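Side-chain contacts in ABC transporter, periplasmic substrate-binding protein (Thermotoga maritima, PDB 2HPG), which probably binds a solute in the periplasm and hands it to a tripartite ATP-independent (TRAP) transporter: residues A90-F95 with L226-E231; M96-K99 with E103-E106. All coordinates share one frame; numbering follows the deposited sequence. Where two conformers were deposited one is given.

Both contacts lie in one region of the fold, with centres about 10 Å apart, and contact 2 is nested within the loop closed by contact 1. Contact 1 is core: short helix 92-95 meets strand 218-234 through aliphatic and aromatic side chains, and the polar link is a water between backbones. Contact 2 lies further out and is partly exposed. It joins the loop after helix 92-95 to helix 101-112, with a carboxylate bonded to a backbone amide beside a small alanine contact. The two share a border. Leu-226 CD2 of contact 1 packs 4.0 Å from Ala-104 CB of contact 2, and the amide of Ala-98 probably bonds to the carbonyl of Ile-93.

Contact 1. Residues A90-F95 with L226-E231; sequences AYFIDF and LLINFE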
ATOM      1  N   ALA A  90      -8.320   7.308  -3.485  1.00 19.51           N
ATOM      2  CA  ALA A  90      -9.370   6.383  -3.909  1.00 19.65           C
ATOM      3  C   ALA A  90      -9.419   6.289  -5.416  1.00 19.57           C
ATOM      4  O   ALA A  90      -9.355   7.296  -6.093  1.00 19.71           O
ATOM      5  CB  ALA A  90     -10.736   6.812  -3.356  1.00 19.38           C
ATOM      6  N   TYR A  91      -9.498   5.059  -5.917  1.00 19.42           N
ATOM      7  CA  TYR A  91      -9.614   4.735  -7.357  1.00 19.47           C
ATOM      8  C   TYR A  91      -8.471   5.153  -8.267  1.00 19.67           C
ATOM      9  O   TYR A  91      -8.597   4.984  -9.473  1.00 19.60           O
ATOM     10  CB  TYR A  91     -10.963   5.202  -7.949  1.00 19.38           C
ATOM     11  CG  TYR A  91     -12.106   4.469  -7.320  1.00 18.99           C
ATOM     12  CD1 TYR A  91     -12.885   5.070  -6.350  1.00 18.57           C
ATOM     13  CD2 TYR A  91     -12.364   3.139  -7.644  1.00 17.46           C
ATOM     14  CE1 TYR A  91     -13.907   4.374  -5.734  1.00 19.15           C
ATOM     15  CE2 TYR A  91     -13.406   2.443  -7.032  1.00 16.70           C
ATOM     16  CZ  TYR A  91     -14.171   3.068  -6.095  1.00 18.07           C
ATOM     17  OH  TYR A  91     -15.190   2.371  -5.466  1.00 18.24           O
ATOM     18  N   PHE A  92      -7.351   5.630  -7.711  1.00 19.46           N
ATOM     19  CA  PHE A  92      -6.174   5.967  -8.520  1.00 19.04           C
ATOM     20  C   PHE A  92      -5.864   4.942  -9.625  1.00 19.56           C
ATOM     21  O   PHE A  92      -5.705   5.311 -10.792  1.00 19.89           O
ATOM     22  CB  PHE A  92      -4.910   6.207  -7.641  1.00 18.79           C
ATOM     23  CG  PHE A  92      -3.637   6.348  -8.452  1.00 18.58           C
ATOM     24  CD1 PHE A  92      -3.312   7.567  -9.043  1.00 19.51           C
ATOM     25  CD2 PHE A  92      -2.811   5.258  -8.673  1.00 18.08           C
ATOM     26  CE1 PHE A  92      -2.165   7.695  -9.834  1.00 17.28           C
ATOM     27  CE2 PHE A  92      -1.679   5.361  -9.472  1.00 19.29           C
ATOM     28  CZ  PHE A  92      -1.339   6.594 -10.041  1.00 17.92           C
ATOM     29  N   ILE A  93      -5.730   3.662  -9.298  1.00 19.80           N
ATOM     30  CA  ILE A  93      -5.298   2.706 -10.331  1.00 19.15           C
ATOM     31  C   ILE A  93      -6.391   2.566 -11.410  1.00 19.96           C
ATOM     32  O   ILE A  93      -6.096   2.230 -12.568  1.00 19.56           O
ATOM     33  CB  ILE A  93      -4.879   1.315  -9.759  1.00 19.20           C
ATOM     34  CG1 ILE A  93      -3.798   0.676 -10.633  1.00 17.18           C
ATOM     35  CG2 ILE A  93      -6.057   0.376  -9.658  1.00 17.96           C
ATOM     36  CD1 ILE A  93      -2.404   1.280 -10.431  1.00 13.93           C
ATOM     37  N   ASP A  94      -7.639   2.846 -11.039  1.00 20.71           N
ATOM     38  CA  ASP A  94      -8.750   2.763 -12.006  1.00 21.06           C
ATOM     39  C   ASP A  94      -8.756   3.958 -12.935  1.00 21.48           C
ATOM     40  O   ASP A  94      -8.963   3.812 -14.131  1.00 22.44           O
ATOM     41  CB  ASP A  94     -10.103   2.642 -11.314  1.00 21.24           C
ATOM     42  CG  ASP A  94     -10.408   1.226 -10.893  1.00 22.17           C
ATOM     43  OD1 ASP A  94     -11.135   0.530 -11.631  1.00 23.55           O
ATOM     44  OD2 ASP A  94      -9.887   0.797  -9.851  1.00 23.65           O
ATOM     45  N   PHE A  95      -8.536   5.139 -12.380  1.00 21.90           N
ATOM     46  CA  PHE A  95      -8.325   6.341 -13.178  1.00 22.49           C
ATOM     47  C   PHE A  95      -7.126   6.210 -14.104  1.00 22.60           C
ATOM     48  O   PHE A  95      -7.114   6.814 -15.171  1.00 23.59           O
ATOM     49  CB  PHE A  95      -8.163   7.563 -12.288  1.00 22.29           C
ATOM     50  CG  PHE A  95      -9.379   7.885 -11.460  1.00 21.89           C
ATOM     51  CD1 PHE A  95     -10.651   7.793 -11.991  1.00 23.84           C
ATOM     52  CD2 PHE A  95      -9.242   8.367 -10.172  1.00 21.87           C
ATOM     53  CE1 PHE A  95     -11.764   8.129 -11.231  1.00 22.22           C
ATOM     54  CE2 PHE A  95     -10.336   8.689  -9.409  1.00 21.35           C
ATOM     55  CZ  PHE A  95     -11.601   8.570  -9.937  1.00 22.11           C
ATOM     56  N   LEU A 226      -6.385   0.444  -4.239  1.00 16.78           N
ATOM     57  CA  LEU A 226      -5.352  -0.564  -4.457  1.00 16.76           C
ATOM     58  C   LEU A 226      -4.121  -0.102  -3.687  1.00 16.93           C
ATOM     59  O   LEU A 226      -3.524   0.921  -4.034  1.00 17.22           O
ATOM     60  CB  LEU A 226      -5.009  -0.715  -5.937  1.00 16.65           C
ATOM     61  CG  LEU A 226      -3.955  -1.776  -6.205  1.00 16.67           C
ATOM     62  CD1 LEU A 226      -4.485  -3.162  -5.862  1.00 17.55           C
ATOM     63  CD2 LEU A 226      -3.453  -1.684  -7.634  1.00 17.00           C
ATOM     64  N   LEU A 227      -3.751  -0.834  -2.643  1.00 16.84           N
ATOM     65  CA  LEU A 227      -2.635  -0.438  -1.775  1.00 16.82           C
ATOM     66  C   LEU A 227      -1.281  -0.725  -2.414  1.00 17.25           C
ATOM     67  O   LEU A 227      -0.860  -1.888  -2.569  1.00 16.82           O
ATOM     68  CB  LEU A 227      -2.765  -1.087  -0.387  1.00 17.27           C
ATOM     69  CG  LEU A 227      -1.671  -0.806   0.652  1.00 16.51           C
ATOM     70  CD1 LEU A 227      -1.168   0.624   0.614  1.00 15.81           C
ATOM     71  CD2 LEU A 227      -2.231  -1.163   2.047  1.00 16.92           C
ATOM     72  N   ILE A 228      -0.631   0.358  -2.823  1.00 17.03           N
ATOM     73  CA  ILE A 228       0.675   0.300  -3.434  1.00 17.91           C
ATOM     74  C   ILE A 228       1.683   0.690  -2.369  1.00 17.48           C
ATOM     75  O   ILE A 228       1.656   1.813  -1.862  1.00 18.19           O
ATOM     76  CB  ILE A 228       0.786   1.300  -4.600  1.00 17.35           C
ATOM     77  CG1 ILE A 228      -0.287   1.020  -5.664  1.00 19.02           C
ATOM     78  CG2 ILE A 228       2.181   1.229  -5.226  1.00 18.06           C
ATOM     79  CD1 ILE A 228      -0.499   2.236  -6.608  1.00 19.16           C
ATOM     80  N   ASN A 229       2.568  -0.227  -2.029  1.00 17.35           N
ATOM     81  CA  ASN A 229       3.608   0.085  -1.059  1.00 17.40           C
ATOM     82  C   ASN A 229       4.859   0.584  -1.751  1.00 17.93           C
ATOM     83  O   ASN A 229       5.188   0.157  -2.875  1.00 17.23           O
ATOM     84  CB  ASN A 229       3.920  -1.120  -0.184  1.00 17.06           C
ATOM     85  CG  ASN A 229       2.816  -1.418   0.817  1.00 16.48           C
ATOM     86  OD1 ASN A 229       2.121  -2.427   0.711  1.00 17.92           O
ATOM     87  ND2 ASN A 229       2.638  -0.520   1.782  1.00 15.07           N
ATOM     88  N   PHE A 230       5.549   1.498  -1.070  1.00 17.99           N
ATOM     89  CA  PHE A 230       6.827   2.029  -1.524  1.00 18.32           C
ATOM     90  C   PHE A 230       7.925   1.527  -0.614  1.00 18.54           C
ATOM     91  O   PHE A 230       7.791   1.563   0.594  1.00 17.61           O
ATOM     92  CB  PHE A 230       6.792   3.549  -1.499  1.00 18.78           C
ATOM     93  CG  PHE A 230       6.126   4.142  -2.682  1.00 19.77           C
ATOM     94  CD1 PHE A 230       6.848   4.904  -3.579  1.00 20.19           C
ATOM     95  CD2 PHE A 230       4.780   3.907  -2.929  1.00 20.51           C
ATOM     96  CE1 PHE A 230       6.231   5.441  -4.682  1.00 21.42           C
ATOM     97  CE2 PHE A 230       4.169   4.439  -4.039  1.00 20.53           C
ATOM     98  CZ  PHE A 230       4.903   5.215  -4.909  1.00 21.15           C
ATOM     99  N   GLU A 231       9.007   1.041  -1.208  1.00 19.05           N
ATOM    100  CA  GLU A 231      10.083   0.409  -0.461  1.00 19.27           C
ATOM    101  C   GLU A 231      11.262   1.364  -0.493  1.00 19.77           C
ATOM    102  O   GLU A 231      11.813   1.634  -1.556  1.00 19.37           O
ATOM    103  CB  GLU A 231      10.425  -0.945  -1.089  1.00 19.86           C
ATOM    104  CG  GLU A 231       9.212  -1.844  -1.334  1.00 17.57           C
ATOM    105  CD  GLU A 231       8.406  -2.113  -0.075  1.00 17.88           C
ATOM    106  OE1 GLU A 231       9.053  -2.262   0.968  1.00 16.63           O
ATOM    107  OE2 GLU A 231       7.138  -2.172  -0.134  1.00 14.82           O
TER
HETATM  108  O   HOH W   1      -6.664   2.507  -6.823  1.00 22.98           O
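Ile-93 and Leu-226 make the tight part of this contact. It sets short helix 92-95 against strand 218-234, a long strand of the mixed sheet in this periplasmic binding protein fold. Methyl CD2 of Leu-226 lies against the branched stem of Ile-93, 3.8 Å from CG1 and 3.9 Å from CG2. The two side chains run at a slant to each other. Leu-226 reaches there with CG anti to the backbone N (chi1 -179°).

The packing is looser toward Ile-228. Ile-228 CD1 stays 4.3 Å from CD2 of Phe-92, which it meets obliquely, and 4.4 Å from CD1 of Ile-93. This part is still buried. Met-87 touches both Phe-92 and Ile-228, and Leu-108 of helix 101-112 touches both isoleucines. Leu-226, by contrast, is partly exposed.

The backbones do not meet directly: the CA atoms of Ile-93 and Leu-226 are 6.7 Å apart. A water spans the gap and accepts from both amides. Its bond from Ile-93 N is 2.9 Å long, while the one from Leu-226 N is weak at 3.3 Å.

Contact 2. Residues M96-K99 with E103-E106; sequences MGAK and EAIE
Glu-103 reaches from the first turn of helix 101-112 back to the loop before it, and its carboxylate meets the backbone amide of Lys-99. CG lies anti to the carbonyl carbon, and the chain is extended beyond it (chi2 -178°). This brings Glu-103 OE1 to 2.8 Å from Lys-99 N. The amide comes in on the anti side of OE1, 20° out of the carboxylate plane. The bond is somewhat bent, with an N-H...O angle of 148°. Glu-103 OE1 also touches the base of the lysine side chain, 3.6 Å from Lys-99 CB. The rest of that side chain turns away, and NZ forms a salt bridge with Asp-94.

Ala-98 meets the helix next to this bond. Ala-98 CB rests against the helix backbone, 3.6 Å from Ala-104 CA, and the CB atoms of the two alanines are 4.2 Å apart. Before it, Gly-97 ends helix 92-95 in a Schellman motif. Its phi is positive, and a CB on this backbone would run into the carbonyl O of Met-96, so the position needs glycine.

With an alanine at Glu-103, the amide of Lys-99 would probably lose this acceptor, and the loop would be tied less firmly to helix 101-112.

Thr-100 OG1 accepts the amide of Glu-103. Glu-103 is bonded through its side chain to Lys-99 and through its amide to Thr-100. The negative carboxylate is probably favoured by the positive end of the helix dipole.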
HETATM    1  N   MSE A  96      -6.121   5.425 -13.720  1.00 22.74           N
HETATM    2  CA  MSE A  96      -4.980   5.213 -14.616  0.50 22.62           C
HETATM    3  C   MSE A  96      -5.282   4.153 -15.683  1.00 22.95           C
HETATM    4  O   MSE A  96      -4.453   3.913 -16.574  1.00 22.94           O
HETATM    5  CB  MSE A  96      -3.720   4.847 -13.825  0.50 22.72           C
HETATM    6  CG  MSE A  96      -3.290   5.892 -12.796  0.50 22.14           C
HETATM    7 SE   MSE A  96      -2.899   7.669 -13.542  0.45 21.69          SE
HETATM    8  CE  MSE A  96      -1.541   7.144 -14.863  0.50 23.02           C
ATOM      9  N   GLY A  97      -6.456   3.524 -15.593  1.00 22.61           N
ATOM     10  CA  GLY A  97      -6.942   2.594 -16.616  1.00 22.63           C
ATOM     11  C   GLY A  97      -6.755   1.111 -16.342  1.00 22.72           C
ATOM     12  O   GLY A  97      -7.061   0.279 -17.200  1.00 22.88           O
ATOM     13  N   ALA A  98      -6.233   0.773 -15.168  1.00 21.90           N
ATOM     14  CA  ALA A  98      -5.986  -0.625 -14.820  1.00 21.69           C
ATOM     15  C   ALA A  98      -7.290  -1.240 -14.362  1.00 21.25           C
ATOM     16  O   ALA A  98      -7.996  -0.670 -13.527  1.00 20.31           O
ATOM     17  CB  ALA A  98      -4.955  -0.730 -13.729  1.00 21.07           C
ATOM     18  N   LYS A  99      -7.626  -2.383 -14.951  1.00 21.22           N
ATOM     19  CA  LYS A  99      -8.854  -3.096 -14.602  1.00 21.79           C
ATOM     20  C   LYS A  99      -8.635  -4.570 -14.293  1.00 21.70           C
ATOM     21  O   LYS A  99      -9.603  -5.272 -14.037  1.00 23.30           O
ATOM     22  CB  LYS A  99      -9.891  -2.972 -15.731  1.00 21.90           C
ATOM     23  CG  LYS A  99     -10.342  -1.563 -16.018  1.00 22.17           C
ATOM     24  CD  LYS A  99     -11.306  -1.055 -14.966  1.00 22.07           C
ATOM     25  CE  LYS A  99     -11.252   0.443 -14.881  1.00 24.52           C
ATOM     26  NZ  LYS A  99     -12.359   0.961 -14.054  1.00 23.81           N
ATOM     27  N   GLU A 103      -2.765  -5.729 -15.605  1.00 24.36           N
ATOM     28  CA  GLU A 103      -2.856  -4.330 -16.038  1.00 23.84           C
ATOM     29  C   GLU A 103      -2.372  -3.340 -14.981  1.00 24.11           C
ATOM     30  O   GLU A 103      -1.805  -2.294 -15.309  1.00 22.71           O
ATOM     31  CB  GLU A 103      -4.300  -3.978 -16.430  1.00 24.03           C
ATOM     32  CG  GLU A 103      -4.756  -4.603 -17.738  1.00 22.49           C
ATOM     33  CD  GLU A 103      -6.171  -4.217 -18.141  1.00 23.68           C
ATOM     34  OE1 GLU A 103      -6.823  -3.393 -17.472  1.00 23.90           O
ATOM     35  OE2 GLU A 103      -6.641  -4.744 -19.160  1.00 26.80           O
ATOM     36  N   ALA A 104      -2.631  -3.653 -13.714  1.00 23.85           N
ATOM     37  CA  ALA A 104      -2.207  -2.793 -12.602  1.00 24.35           C
ATOM     38  C   ALA A 104      -0.671  -2.687 -12.537  1.00 24.10           C
ATOM     39  O   ALA A 104      -0.139  -1.588 -12.420  1.00 24.34           O
ATOM     40  CB  ALA A 104      -2.780  -3.324 -11.268  1.00 23.20           C
ATOM     41  N   ILE A 105       0.007  -3.832 -12.651  1.00 24.51           N
ATOM     42  CA  ILE A 105       1.471  -3.921 -12.695  1.00 25.43           C
ATOM     43  C   ILE A 105       2.055  -3.207 -13.899  1.00 26.41           C
ATOM     44  O   ILE A 105       3.091  -2.548 -13.791  1.00 26.34           O
ATOM     45  CB  ILE A 105       1.947  -5.409 -12.762  1.00 25.25           C
ATOM     46  CG1 ILE A 105       1.678  -6.148 -11.441  1.00 25.37           C
ATOM     47  CG2 ILE A 105       3.435  -5.515 -13.141  1.00 24.94           C
ATOM     48  CD1 ILE A 105       2.080  -5.389 -10.173  1.00 25.00           C
ATOM     49  N   GLU A 106       1.400  -3.343 -15.053  1.00 27.53           N
ATOM     50  CA  GLU A 106       1.870  -2.663 -16.263  1.00 27.39           C
ATOM     51  C   GLU A 106       1.751  -1.149 -16.140  1.00 27.30           C
ATOM     52  O   GLU A 106       2.653  -0.434 -16.551  1.00 28.48           O
ATOM     53  CB  GLU A 106       1.151  -3.176 -17.526  1.00 27.90           C
ATOM     54  CG  GLU A 106       1.678  -2.543 -18.838  1.00 29.99           C
ATOM     55  CD  GLU A 106       3.228  -2.494 -18.918  1.00 34.34           C
ATOM     56  OE1 GLU A 106       3.891  -3.555 -18.772  1.00 34.64           O
ATOM     57  OE2 GLU A 106       3.779  -1.387 -19.124  1.00 36.93           O
TER